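Dephospho-CoA kinase (Legionella pneumophila subsp. pneumophila, PDB 4TTR) probably catalyses the ATP-dependent phosphorylation of the 3'-hydroxyl group of dephospho-coenzyme A, the last step of coenzyme A biosynthesis. Local coordinates at residues V19-N24 / Y121-I126; Q62-H67 / R95-S100; L143-L148 / D184-N189. All blocks are in the same frame, centred on the assembly; numbering follows the deposited sequence.

How the contacts relate
Along the chain, a central parallel sheet is assembled from strands that lie far apart in sequence. Strand 18-23 comes first and runs toward the nucleotide-binding loop; segments 19-24 and 121-126, whose facing ends are 97 residues apart, pair to close contact 1. The mostly helical excursion between them contains contact 2, where helices 59-68 and 92-115 meet within a shorter loop, so contact 2 is enclosed by contact 1. Contact 3 opens later, in series with both, and joins strand 140-145 to the outermost strand 185-188. Strands 18-23 and 140-145 are neighbours, linking contacts 1 and 3 directly: Thr-22 O lies 2.8 Å from Val-144 N, a probable hydrogen bond.

Contact 1 (V19-N24 / Y121-I126); sequences VGLTGN and YCLIEI
Val-19, Gly-20 and Leu-21 pair in parallel register with Leu-123, Ile-124 and Glu-125; the axes of the two short strand segments come within 4.5 Å and are inclined at 35° to each other. This pairing lies at the heart of the 2-3-1-4-5 sheet of a P-loop kinase, in which strand 18-23 leads into the predicted ATP-binding loop. Four nearly straight backbone hydrogen bonds form the ladder: Val-19 N to Cys-122 O, Ile-124 N to Val-19 O, Leu-21 N to Ile-124 O and Ile-126 N to Leu-21 O. On one face Leu-123 reaches across to both apolar neighbours, with CD1 3.7 Å from Val-19 CG1 and CD2 3.8 Å from Leu-21 CD2. Helix 29-38 packs over this face, setting Phe-36 on Leu-123 and Ala-33 on Leu-21; from the same helix Lys-29, predicted to bind ATP, touches Glu-125. On the other face, that of Gly-20 and Ile-124, Gly-20 CA meets Ile-126 CD1 at 4.1 Å. Ile-126 CG1 lies between its own backbone N and carbonyl carbon (chi1 59°), where it presses on Thr-22 CG2 at 3.4 Å, tighter than usual for two carbons. Thr-22 OG1 donates a hydrogen bond to Leu-142 O of strand 140-145. Beyond the ladder one water spans the gap, accepting from Gly-23 N at 3.1 Å and donating to Ile-126 O at 2.6 Å.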
ATOM      1  N   VAL A  19      -6.758   5.872   9.170  1.00 12.31           N
ATOM      2  CA  VAL A  19      -5.857   6.627   8.318  1.00 13.06           C
ATOM      3  C   VAL A  19      -5.335   5.709   7.223  1.00 12.33           C
ATOM      4  O   VAL A  19      -4.725   4.680   7.504  1.00 13.91           O
ATOM      5  CB  VAL A  19      -4.677   7.208   9.122  1.00 13.56           C
ATOM      6  CG1 VAL A  19      -3.684   7.905   8.205  1.00 12.69           C
ATOM      7  CG2 VAL A  19      -5.188   8.155  10.195  1.00 11.65           C
ATOM      8  N   GLY A  20      -5.576   6.087   5.973  1.00 10.57           N
ATOM      9  CA  GLY A  20      -5.056   5.339   4.847  1.00 11.98           C
ATOM     10  C   GLY A  20      -3.595   5.663   4.615  1.00 13.17           C
ATOM     11  O   GLY A  20      -3.233   6.828   4.482  1.00 14.52           O
ATOM     12  N   LEU A  21      -2.759   4.629   4.581  1.00 13.07           N
ATOM     13  CA  LEU A  21      -1.337   4.790   4.295  1.00 12.97           C
ATOM     14  C   LEU A  21      -1.027   4.402   2.851  1.00 14.21           C
ATOM     15  O   LEU A  21      -1.225   3.255   2.445  1.00 14.27           O
ATOM     16  CB  LEU A  21      -0.496   3.949   5.258  1.00 13.33           C
ATOM     17  CG  LEU A  21       1.007   3.885   4.959  1.00 15.65           C
ATOM     18  CD1 LEU A  21       1.636   5.262   5.034  1.00 13.86           C
ATOM     19  CD2 LEU A  21       1.706   2.931   5.907  1.00 17.50           C
ATOM     20  N   THR A  22      -0.550   5.373   2.082  1.00 16.59           N
ATOM     21  CA  THR A  22      -0.147   5.149   0.701  1.00 13.70           C
ATOM     22  C   THR A  22       1.275   5.643   0.502  1.00 15.53           C
ATOM     23  O   THR A  22       1.797   6.404   1.312  1.00 14.87           O
ATOM     24  CB  THR A  22      -1.074   5.874  -0.298  1.00 17.63           C
ATOM     25  OG1 THR A  22      -1.001   7.292  -0.093  1.00 14.34           O
ATOM     26  CG2 THR A  22      -2.499   5.421  -0.127  1.00 18.48           C
ATOM     27  N   GLY A  23       1.902   5.213  -0.582  1.00 17.40           N
ATOM     28  CA  GLY A  23       3.236   5.677  -0.892  1.00 21.19           C
ATOM     29  C   GLY A  23       3.596   5.406  -2.332  1.00 24.81           C
ATOM     30  O   GLY A  23       3.139   4.420  -2.912  1.00 22.83           O
ATOM     31  N   ASN A  24       4.411   6.280  -2.916  1.00 24.39           N
ATOM     32  CA  ASN A  24       4.894   6.031  -4.259  1.00 30.79           C
ATOM     33  C   ASN A  24       6.001   4.989  -4.193  1.00 30.68           C
ATOM     34  O   ASN A  24       6.196   4.330  -3.173  1.00 26.92           O
ATOM     35  CB  ASN A  24       5.361   7.329  -4.951  1.00 29.83           C
ATOM     36  CG  ASN A  24       6.582   7.970  -4.296  1.00 31.47           C
ATOM     37  OD1 ASN A  24       7.194   7.418  -3.391  1.00 29.56           O
ATOM     38  ND2 ASN A  24       6.944   9.154  -4.778  1.00 37.99           N
ATOM     39  N   TYR A 121      -6.560   4.999  17.048  1.00 13.91           N
ATOM     40  CA  TYR A 121      -6.901   5.093  15.636  1.00 12.28           C
ATOM     41  C   TYR A 121      -6.198   3.950  14.922  1.00 14.50           C
ATOM     42  O   TYR A 121      -5.309   3.315  15.493  1.00 11.34           O
ATOM     43  CB  TYR A 121      -6.502   6.450  15.047  1.00 12.20           C
ATOM     44  CG  TYR A 121      -5.011   6.678  14.980  1.00 13.45           C
ATOM     45  CD1 TYR A 121      -4.330   7.264  16.041  1.00 12.80           C
ATOM     46  CD2 TYR A 121      -4.283   6.306  13.859  1.00 11.08           C
ATOM     47  CE1 TYR A 121      -2.972   7.468  15.989  1.00 12.29           C
ATOM     48  CE2 TYR A 121      -2.922   6.507  13.799  1.00 10.57           C
ATOM     49  CZ  TYR A 121      -2.271   7.086  14.866  1.00 13.65           C
ATOM     50  OH  TYR A 121      -0.915   7.293  14.816  1.00 13.74           O
ATOM     51  N   CYS A 122      -6.604   3.691  13.683  1.00 14.09           N
ATOM     52  CA  CYS A 122      -6.095   2.555  12.918  1.00 15.49           C
ATOM     53  C   CYS A 122      -5.432   3.025  11.630  1.00 14.02           C
ATOM     54  O   CYS A 122      -5.867   3.991  11.012  1.00 15.25           O
ATOM     55  CB  CYS A 122      -7.232   1.576  12.600  1.00 18.13           C
ATOM     56  SG  CYS A 122      -6.726   0.041  11.777  1.00 33.03           S
ATOM     57  N   LEU A 123      -4.372   2.330  11.243  1.00 13.41           N
ATOM     58  CA  LEU A 123      -3.675   2.602   9.997  1.00 16.38           C
ATOM     59  C   LEU A 123      -3.945   1.477   9.004  1.00 14.87           C
ATOM     60  O   LEU A 123      -3.742   0.309   9.318  1.00 14.55           O
ATOM     61  CB  LEU A 123      -2.177   2.746  10.252  1.00 15.79           C
ATOM     62  CG  LEU A 123      -1.358   3.417   9.155  1.00 15.91           C
ATOM     63  CD1 LEU A 123      -1.626   4.913   9.123  1.00 16.31           C
ATOM     64  CD2 LEU A 123       0.111   3.140   9.384  1.00 19.50           C
ATOM     65  N   ILE A 124      -4.423   1.838   7.817  1.00 14.47           N
ATOM     66  CA  ILE A 124      -4.701   0.872   6.761  1.00 13.55           C
ATOM     67  C   ILE A 124      -3.776   1.123   5.570  1.00 13.93           C
ATOM     68  O   ILE A 124      -3.922   2.117   4.860  1.00  9.86           O
ATOM     69  CB  ILE A 124      -6.170   0.947   6.288  1.00 15.07           C
ATOM     70  CG1 ILE A 124      -7.128   0.902   7.483  1.00 16.31           C
ATOM     71  CG2 ILE A 124      -6.468  -0.191   5.320  1.00 16.69           C
ATOM     72  CD1 ILE A 124      -8.588   1.105   7.120  1.00 18.02           C
ATOM     73  N   GLU A 125      -2.815   0.229   5.369  1.00 15.58           N
ATOM     74  CA  GLU A 125      -1.915   0.323   4.226  1.00 18.57           C
ATOM     75  C   GLU A 125      -2.633  -0.123   2.960  1.00 19.65           C
ATOM     76  O   GLU A 125      -3.090  -1.262   2.868  1.00 21.62           O
ATOM     77  CB  GLU A 125      -0.661  -0.522   4.449  1.00 20.17           C
ATOM     78  CG  GLU A 125       0.413  -0.307   3.393  1.00 31.18           C
ATOM     79  CD  GLU A 125       1.605  -1.228   3.570  1.00 44.51           C
ATOM     80  OE1 GLU A 125       1.932  -1.966   2.617  0.38 36.60           O
ATOM     81  OE2 GLU A 125       2.221  -1.208   4.656  1.00 44.55           O
ATOM     82  N   ILE A 126      -2.721   0.786   1.992  1.00 16.41           N
ATOM     83  CA  ILE A 126      -3.498   0.579   0.776  1.00 21.67           C
ATOM     84  C   ILE A 126      -2.664   0.982  -0.445  1.00 27.24           C
ATOM     85  O   ILE A 126      -1.620   1.617  -0.293  1.00 22.00           O
ATOM     86  CB  ILE A 126      -4.818   1.382   0.836  1.00 23.32           C
ATOM     87  CG1 ILE A 126      -4.529   2.875   1.005  1.00 22.95           C
ATOM     88  CG2 ILE A 126      -5.676   0.867   1.978  1.00 23.77           C
ATOM     89  CD1 ILE A 126      -5.765   3.741   1.179  1.00 25.51           C
TER
HETATM   90  O   HOH W   1       0.314   2.696  -1.577  1.00 24.05           O

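Contact 2 (Q62-H67 / R95-S100)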
ATOM      1  N   GLN A  62      -7.949 -19.152  -7.851  1.00 15.14           N
ATOM      2  CA  GLN A  62      -8.469 -19.884  -8.998  1.00 16.10           C
ATOM      3  C   GLN A  62      -8.875 -18.941 -10.131  1.00 16.80           C
ATOM      4  O   GLN A  62      -8.587 -19.207 -11.297  1.00 15.91           O
ATOM      5  CB  GLN A  62      -9.660 -20.750  -8.577  1.00 14.07           C
ATOM      6  CG  GLN A  62      -9.272 -21.934  -7.684  1.00 15.26           C
ATOM      7  CD  GLN A  62     -10.434 -22.486  -6.869  1.00 15.97           C
ATOM      8  OE1 GLN A  62     -11.546 -21.960  -6.910  1.00 15.33           O
ATOM      9  NE2 GLN A  62     -10.176 -23.556  -6.124  1.00 16.99           N
ATOM     10  N   ASP A  63      -9.542 -17.843  -9.786  1.00 14.96           N
ATOM     11  CA  ASP A  63     -10.013 -16.889 -10.785  1.00 15.49           C
ATOM     12  C   ASP A  63      -8.853 -16.154 -11.452  1.00 18.11           C
ATOM     13  O   ASP A  63      -8.909 -15.842 -12.640  1.00 16.64           O
ATOM     14  CB  ASP A  63     -10.965 -15.874 -10.155  1.00 17.62           C
ATOM     15  CG  ASP A  63     -12.211 -16.517  -9.578  1.00 21.32           C
ATOM     16  OD1 ASP A  63     -12.546 -17.652  -9.979  1.00 19.39           O
ATOM     17  OD2 ASP A  63     -12.859 -15.879  -8.724  1.00 25.59           O
ATOM     18  N   ILE A  64      -7.812 -15.872 -10.678  1.00 14.33           N
ATOM     19  CA  ILE A  64      -6.619 -15.212 -11.189  1.00 15.65           C
ATOM     20  C   ILE A  64      -5.928 -16.079 -12.244  1.00 17.49           C
ATOM     21  O   ILE A  64      -5.575 -15.596 -13.322  1.00 14.10           O
ATOM     22  CB  ILE A  64      -5.636 -14.886 -10.036  1.00 12.79           C
ATOM     23  CG1 ILE A  64      -6.164 -13.700  -9.229  1.00 17.16           C
ATOM     24  CG2 ILE A  64      -4.241 -14.545 -10.566  1.00 18.20           C
ATOM     25  CD1 ILE A  64      -5.462 -13.481  -7.904  1.00 13.30           C
ATOM     26  N   ILE A  65      -5.746 -17.359 -11.937  1.00 15.46           N
ATOM     27  CA  ILE A  65      -5.059 -18.274 -12.846  1.00 15.99           C
ATOM     28  C   ILE A  65      -5.904 -18.558 -14.082  1.00 16.47           C
ATOM     29  O   ILE A  65      -5.374 -18.683 -15.186  1.00 15.51           O
ATOM     30  CB  ILE A  65      -4.703 -19.590 -12.131  1.00 15.80           C
ATOM     31  CG1 ILE A  65      -3.627 -19.316 -11.082  1.00 16.61           C
ATOM     32  CG2 ILE A  65      -4.205 -20.648 -13.120  1.00 18.00           C
ATOM     33  CD1 ILE A  65      -3.481 -20.409 -10.055  1.00 18.85           C
ATOM     34  N   SER A  66      -7.216 -18.660 -13.909  1.00 14.02           N
ATOM     35  CA  SER A  66      -8.103 -18.877 -15.042  0.66 18.43           C
ATOM     36  C   SER A  66      -8.112 -17.644 -15.941  1.00 19.37           C
ATOM     37  O   SER A  66      -8.180 -17.754 -17.165  1.00 20.49           O
ATOM     38  CB  SER A  66      -9.520 -19.204 -14.569  0.66 20.06           C
ATOM     39  OG  SER A  66     -10.328 -18.042 -14.524  0.66 33.37           O
ATOM     40  N   HIS A  67      -8.031 -16.469 -15.326  1.00 17.16           N
ATOM     41  CA  HIS A  67      -8.073 -15.208 -16.061  1.00 18.69           C
ATOM     42  C   HIS A  67      -6.785 -14.936 -16.832  1.00 15.06           C
ATOM     43  O   HIS A  67      -6.816 -14.652 -18.029  1.00 15.58           O
ATOM     44  CB  HIS A  67      -8.348 -14.054 -15.097  1.00 17.48           C
ATOM     45  CG  HIS A  67      -8.523 -12.730 -15.771  1.00 16.39           C
ATOM     46  ND1 HIS A  67      -9.684 -12.376 -16.423  1.00 18.37           N
ATOM     47  CD2 HIS A  67      -7.685 -11.673 -15.891  1.00 16.96           C
ATOM     48  CE1 HIS A  67      -9.555 -11.157 -16.916  1.00 20.10           C
ATOM     49  NE2 HIS A  67      -8.351 -10.708 -16.609  1.00 17.76           N
ATOM     50  N   ARG A  95      -5.413  -4.140 -13.893  1.00 21.74           N
ATOM     51  CA  ARG A  95      -5.320  -3.644 -12.529  1.00 22.49           C
ATOM     52  C   ARG A  95      -6.715  -3.506 -11.950  1.00 18.86           C
ATOM     53  O   ARG A  95      -6.977  -3.931 -10.826  1.00 21.70           O
ATOM     54  CB  ARG A  95      -4.591  -2.301 -12.464  1.00 26.66           C
ATOM     55  CG  ARG A  95      -4.679  -1.658 -11.091  1.00 28.56           C
ATOM     56  CD  ARG A  95      -3.562  -0.676 -10.842  1.00 35.71           C
ATOM     57  NE  ARG A  95      -3.524   0.368 -11.858  1.00 50.37           N
ATOM     58  CZ  ARG A  95      -4.374   1.386 -11.916  1.00 46.21           C
ATOM     59  NH1 ARG A  95      -5.346   1.502 -11.019  1.00 47.62           N
ATOM     60  NH2 ARG A  95      -4.257   2.289 -12.881  1.00 38.83           N
ATOM     61  N   LEU A  96      -7.610  -2.918 -12.734  1.00 17.68           N
ATOM     62  CA  LEU A  96      -8.977  -2.700 -12.293  1.00 22.34           C
ATOM     63  C   LEU A  96      -9.716  -4.023 -12.132  1.00 20.98           C
ATOM     64  O   LEU A  96     -10.488  -4.192 -11.187  1.00 19.46           O
ATOM     65  CB  LEU A  96      -9.713  -1.790 -13.277  1.00 23.24           C
ATOM     66  CG  LEU A  96      -9.313  -0.312 -13.172  1.00 40.68           C
ATOM     67  CD1 LEU A  96      -9.802   0.477 -14.373  1.00 42.64           C
ATOM     68  CD2 LEU A  96      -9.845   0.308 -11.887  1.00 39.14           C
ATOM     69  N   TRP A  97      -9.477  -4.957 -13.049  1.00 18.06           N
ATOM     70  CA  TRP A  97     -10.107  -6.267 -12.964  1.00 17.65           C
ATOM     71  C   TRP A  97      -9.709  -6.943 -11.658  1.00 16.94           C
ATOM     72  O   TRP A  97     -10.557  -7.453 -10.930  1.00 16.67           O
ATOM     73  CB  TRP A  97      -9.722  -7.151 -14.155  1.00 19.61           C
ATOM     74  CG  TRP A  97     -10.322  -8.526 -14.072  1.00 17.54           C
ATOM     75  CD1 TRP A  97     -11.526  -8.929 -14.576  1.00 18.70           C
ATOM     76  CD2 TRP A  97      -9.754  -9.677 -13.431  1.00 16.12           C
ATOM     77  NE1 TRP A  97     -11.739 -10.256 -14.292  1.00 16.67           N
ATOM     78  CE2 TRP A  97     -10.667 -10.738 -13.591  1.00 15.02           C
ATOM     79  CE3 TRP A  97      -8.562  -9.909 -12.739  1.00 17.02           C
ATOM     80  CZ2 TRP A  97     -10.425 -12.012 -13.085  1.00 15.64           C
ATOM     81  CZ3 TRP A  97      -8.324 -11.176 -12.238  1.00 16.42           C
ATOM     82  CH2 TRP A  97      -9.251 -12.211 -12.414  1.00 16.47           C
ATOM     83  N   LEU A  98      -8.414  -6.925 -11.361  1.00 16.06           N
ATOM     84  CA  LEU A  98      -7.894  -7.597 -10.180  1.00 16.45           C
ATOM     85  C   LEU A  98      -8.370  -6.909  -8.904  1.00 19.50           C
ATOM     86  O   LEU A  98      -8.647  -7.569  -7.903  1.00 14.57           O
ATOM     87  CB  LEU A  98      -6.366  -7.637 -10.219  1.00 16.20           C
ATOM     88  CG  LEU A  98      -5.690  -8.396  -9.076  1.00 16.14           C
ATOM     89  CD1 LEU A  98      -6.168  -9.839  -9.016  1.00 14.82           C
ATOM     90  CD2 LEU A  98      -4.176  -8.346  -9.210  1.00 17.91           C
ATOM     91  N   GLU A  99      -8.466  -5.585  -8.943  1.00 18.16           N
ATOM     92  CA  GLU A  99      -8.916  -4.829  -7.785  1.00 20.09           C
ATOM     93  C   GLU A  99     -10.396  -5.107  -7.535  1.00 22.64           C
ATOM     94  O   GLU A  99     -10.829  -5.204  -6.389  1.00 22.93           O
ATOM     95  CB  GLU A  99      -8.659  -3.329  -7.983  1.00 22.67           C
ATOM     96  CG  GLU A  99      -8.739  -2.502  -6.701  1.00 32.29           C
ATOM     97  CD  GLU A  99     -10.160  -2.180  -6.280  0.38 29.25           C
ATOM     98  OE1 GLU A  99     -11.029  -2.066  -7.167  0.92 29.07           O
ATOM     99  OE2 GLU A  99     -10.410  -2.038  -5.061  1.00 31.50           O
ATOM    100  N   SER A 100     -11.167  -5.253  -8.609  1.00 19.69           N
ATOM    101  CA  SER A 100     -12.587  -5.564  -8.481  1.00 22.02           C
ATOM    102  C   SER A 100     -12.794  -6.966  -7.924  1.00 20.46           C
ATOM    103  O   SER A 100     -13.724  -7.199  -7.155  1.00 20.45           O
ATOM    104  CB  SER A 100     -13.298  -5.442  -9.827  1.00 21.90           C
ATOM    105  OG  SER A 100     -13.185  -4.131 -10.347  1.00 48.87           O
TER
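His-67 and Trp-97 lay their rings flat against each other and form the tight part of this helix pair. The imidazole and the six-membered ring of the indole stack face to face, with centroids 3.6 Å apart and planes only 9° from parallel. Trp-97 CE2 sits over the centre of the imidazole, 3.4 Å above its plane, whereas His-67 CE1 lies toward the rim of the indole near NE1. Each side chain leaves its helix with CG anti to the backbone N (chi1 -175° for His-67, 178° for Trp-97), and the side chains reach over one another from opposite helices. His-67 CB also packs on the indole, 3.4 Å from Trp-97 CH2. At the indole edge, near its plane, CH2 also meets Asp-63 O at 3.7 Å. The imidazole NE2 is hydrogen-bonded to Glu-94 OE2, one residue before 95-100, which with the stack restrains the ring's rotation and might favour its protonated form. The helices, 59-68 and 92-115, run roughly antiparallel in the helical region between strands 42-45 and 122-125, a region that probably corresponds to the coenzyme A-binding domain described for relatives. The axes of the two segments come no closer than 11.5 Å. Beside the rings is a small apolar contact at ordinary distance, Leu-98 CD1 to the buried Ile-64 CG1 at 3.9 Å, and both side chains rest on Ile-84 of helix 81-90. Toward solvent lies the partly exposed Asp-63, whose side chain comes no nearer than 4.6 Å to segment 95-100.

Contact 3 (L143-L148 / D184-N189); sequences LVIAPL and DDVLIN
Asn-189 N donates to Ile-145 O at 2.7 Å, the shortest of four bonds between these parallel strands, and the same oxygen is approached by the CA-H of Ile-188 and by Asn-189 CB. Further back along the ladder Ile-145 N gives to Leu-187 O, Leu-187 N to Leu-143 O and Leu-143 N to Asp-185 O. Of the four hydrogen bonds three are nearly straight; the bond from Leu-187 N is more bent, with 149° at the hydrogen. On the face of Leu-143, Ile-145, Val-186 and Ile-188, Ile-145 carries most of the apolar packing. Its CG1 occupies the position between the backbone N and the carbonyl carbon (chi1 62°) and lies 3.9 Å from Val-186 CG1. Beyond it, Ile-145 CD1 runs beside Ile-188, meeting CG1 at 4.1 Å, the two side chains pointing the same way. On the opposite face Val-144 and Leu-187 meet only loosely, CG2 of the valine to CB of the leucine at 4.4 Å. Leu-196 and Leu-203 of helix 192-213 pack on Leu-187, and Lys-206 of that helix forms a salt bridge with Asp-185. Where the strands end, Val-144 CG1 lies 4.3 Å from Asn-189 CB, and Pro-147 CD comes within 3.5 Å of Asn-189 O. Pro-147 itself is the N-cap of helix 148-159. The amide ND2 of Asn-189 is hydrogen-bonded to Ser-27 O, in the loop that lines the bound 1,3-butanediol and is predicted to bind ATP. Strand 185-188 is an outermost strand of the parallel P-loop kinase sheet, and Asn-189, just after it, joins that edge to the predicted nucleotide-binding loop.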
ATOM      1  N   LEU A 143       0.245  10.050   2.400  1.00 11.92           N
ATOM      2  CA  LEU A 143       1.026   9.662   1.235  1.00 12.06           C
ATOM      3  C   LEU A 143       2.512   9.843   1.519  1.00 10.85           C
ATOM      4  O   LEU A 143       2.966  10.950   1.799  1.00 11.33           O
ATOM      5  CB  LEU A 143       0.602  10.483   0.019  1.00 12.40           C
ATOM      6  CG  LEU A 143       1.505  10.437  -1.214  1.00 13.48           C
ATOM      7  CD1 LEU A 143       1.723   9.008  -1.690  1.00 13.69           C
ATOM      8  CD2 LEU A 143       0.895  11.289  -2.313  1.00 15.60           C
ATOM      9  N   VAL A 144       3.258   8.746   1.462  1.00 10.35           N
ATOM     10  CA  VAL A 144       4.702   8.786   1.670  1.00 11.90           C
ATOM     11  C   VAL A 144       5.409   8.858   0.328  1.00 15.06           C
ATOM     12  O   VAL A 144       5.152   8.044  -0.554  1.00 15.30           O
ATOM     13  CB  VAL A 144       5.198   7.553   2.441  1.00 13.08           C
ATOM     14  CG1 VAL A 144       6.690   7.672   2.741  1.00 16.48           C
ATOM     15  CG2 VAL A 144       4.405   7.382   3.727  1.00 12.32           C
ATOM     16  N   ILE A 145       6.294   9.838   0.171  1.00 15.61           N
ATOM     17  CA  ILE A 145       7.055   9.971  -1.061  1.00 16.55           C
ATOM     18  C   ILE A 145       8.540  10.127  -0.772  1.00 18.01           C
ATOM     19  O   ILE A 145       8.932  10.600   0.293  1.00 19.82           O
ATOM     20  CB  ILE A 145       6.572  11.171  -1.910  1.00 18.68           C
ATOM     21  CG1 ILE A 145       6.752  12.495  -1.163  1.00 19.41           C
ATOM     22  CG2 ILE A 145       5.115  10.992  -2.292  1.00 17.88           C
ATOM     23  CD1 ILE A 145       7.000  13.656  -2.081  1.00 23.94           C
ATOM     24  N   ALA A 146       9.355   9.716  -1.733  1.00 18.03           N
ATOM     25  CA  ALA A 146      10.797   9.871  -1.639  1.00 21.52           C
ATOM     26  C   ALA A 146      11.291  10.565  -2.897  1.00 22.53           C
ATOM     27  O   ALA A 146      10.771  10.316  -3.986  1.00 25.39           O
ATOM     28  CB  ALA A 146      11.469   8.525  -1.466  1.00 23.44           C
ATOM     29  N   PRO A 147      12.289  11.448  -2.759  1.00 23.77           N
ATOM     30  CA  PRO A 147      12.788  12.115  -3.967  1.00 30.54           C
ATOM     31  C   PRO A 147      13.392  11.127  -4.965  1.00 31.48           C
ATOM     32  O   PRO A 147      13.800  10.026  -4.585  1.00 27.50           O
ATOM     33  CB  PRO A 147      13.848  13.086  -3.428  1.00 26.06           C
ATOM     34  CG  PRO A 147      14.220  12.564  -2.091  1.00 36.43           C
ATOM     35  CD  PRO A 147      13.002  11.885  -1.546  1.00 27.82           C
ATOM     36  N   LEU A 148      13.431  11.536  -6.230  1.00 33.24           N
ATOM     37  CA  LEU A 148      13.886  10.696  -7.334  1.00 34.62           C
ATOM     38  C   LEU A 148      15.219  10.007  -7.043  1.00 32.40           C
ATOM     39  O   LEU A 148      15.349   8.799  -7.235  1.00 35.66           O
ATOM     40  CB  LEU A 148      13.982  11.550  -8.602  1.00 35.25           C
ATOM     41  CG  LEU A 148      14.773  11.056  -9.817  1.00 40.54           C
ATOM     42  CD1 LEU A 148      14.374   9.660 -10.237  1.00 35.82           C
ATOM     43  CD2 LEU A 148      14.568  12.023 -10.971  1.00 44.61           C
ATOM     44  N   ASP A 184      -4.192  14.198   2.776  1.00 16.71           N
ATOM     45  CA  ASP A 184      -4.286  15.167   3.861  1.00 14.80           C
ATOM     46  C   ASP A 184      -2.901  15.494   4.388  1.00 13.47           C
ATOM     47  O   ASP A 184      -2.628  16.621   4.793  1.00 17.62           O
ATOM     48  CB  ASP A 184      -5.179  14.632   4.978  1.00 18.96           C
ATOM     49  CG  ASP A 184      -6.579  14.330   4.497  1.00 32.01           C
ATOM     50  OD1 ASP A 184      -7.357  15.292   4.326  1.00 27.86           O
ATOM     51  OD2 ASP A 184      -6.894  13.139   4.268  1.00 21.16           O
ATOM     52  N   ASP A 185      -2.022  14.500   4.360  1.00 14.39           N
ATOM     53  CA  ASP A 185      -0.635  14.694   4.748  1.00  9.97           C
ATOM     54  C   ASP A 185       0.293  13.959   3.790  1.00 14.79           C
ATOM     55  O   ASP A 185       0.010  12.836   3.370  1.00 10.37           O
ATOM     56  CB  ASP A 185      -0.405  14.213   6.180  1.00 13.84           C
ATOM     57  CG  ASP A 185      -1.292  14.929   7.180  1.00 21.69           C
ATOM     58  OD1 ASP A 185      -0.983  16.090   7.527  1.00 19.40           O
ATOM     59  OD2 ASP A 185      -2.299  14.331   7.615  1.00 14.42           O
ATOM     60  N   VAL A 186       1.390  14.622   3.439  1.00 10.40           N
ATOM     61  CA  VAL A 186       2.425  14.046   2.602  1.00  8.92           C
ATOM     62  C   VAL A 186       3.731  14.003   3.387  1.00 11.53           C
ATOM     63  O   VAL A 186       4.257  15.038   3.788  1.00 12.61           O
ATOM     64  CB  VAL A 186       2.615  14.852   1.306  1.00 10.83           C
ATOM     65  CG1 VAL A 186       3.764  14.287   0.478  1.00 11.00           C
ATOM     66  CG2 VAL A 186       1.323  14.866   0.497  1.00 11.72           C
ATOM     67  N   LEU A 187       4.241  12.797   3.607  1.00  8.47           N
ATOM     68  CA  LEU A 187       5.512  12.607   4.289  1.00  9.30           C
ATOM     69  C   LEU A 187       6.620  12.478   3.256  1.00 11.66           C
ATOM     70  O   LEU A 187       6.736  11.454   2.581  1.00 12.53           O
ATOM     71  CB  LEU A 187       5.465  11.364   5.183  1.00  8.12           C
ATOM     72  CG  LEU A 187       6.499  11.252   6.304  1.00 11.02           C
ATOM     73  CD1 LEU A 187       6.133  10.080   7.204  1.00 12.14           C
ATOM     74  CD2 LEU A 187       7.912  11.082   5.773  1.00 12.02           C
ATOM     75  N   ILE A 188       7.418  13.532   3.119  1.00 13.45           N
ATOM     76  CA  ILE A 188       8.569  13.499   2.232  1.00 11.01           C
ATOM     77  C   ILE A 188       9.709  12.788   2.953  1.00 13.92           C
ATOM     78  O   ILE A 188      10.282  13.323   3.899  1.00 14.02           O
ATOM     79  CB  ILE A 188       9.015  14.916   1.797  1.00 18.33           C
ATOM     80  CG1 ILE A 188       7.807  15.740   1.333  1.00 17.07           C
ATOM     81  CG2 ILE A 188      10.063  14.818   0.688  1.00 16.51           C
ATOM     82  CD1 ILE A 188       8.135  17.176   0.959  1.00 16.35           C
ATOM     83  N   ASN A 189      10.011  11.570   2.513  1.00 15.38           N
ATOM     84  CA  ASN A 189      11.071  10.761   3.107  1.00 16.25           C
ATOM     85  C   ASN A 189      12.383  11.015   2.382  1.00 19.74           C
ATOM     86  O   ASN A 189      12.766  10.252   1.497  1.00 20.58           O
ATOM     87  CB  ASN A 189      10.701   9.275   3.051  1.00 17.49           C
ATOM     88  CG  ASN A 189      11.783   8.375   3.623  1.00 17.48           C
ATOM     89  OD1 ASN A 189      12.670   8.823   4.344  1.00 22.09           O
ATOM     90  ND2 ASN A 189      11.710   7.093   3.299  1.00 22.07           N
TER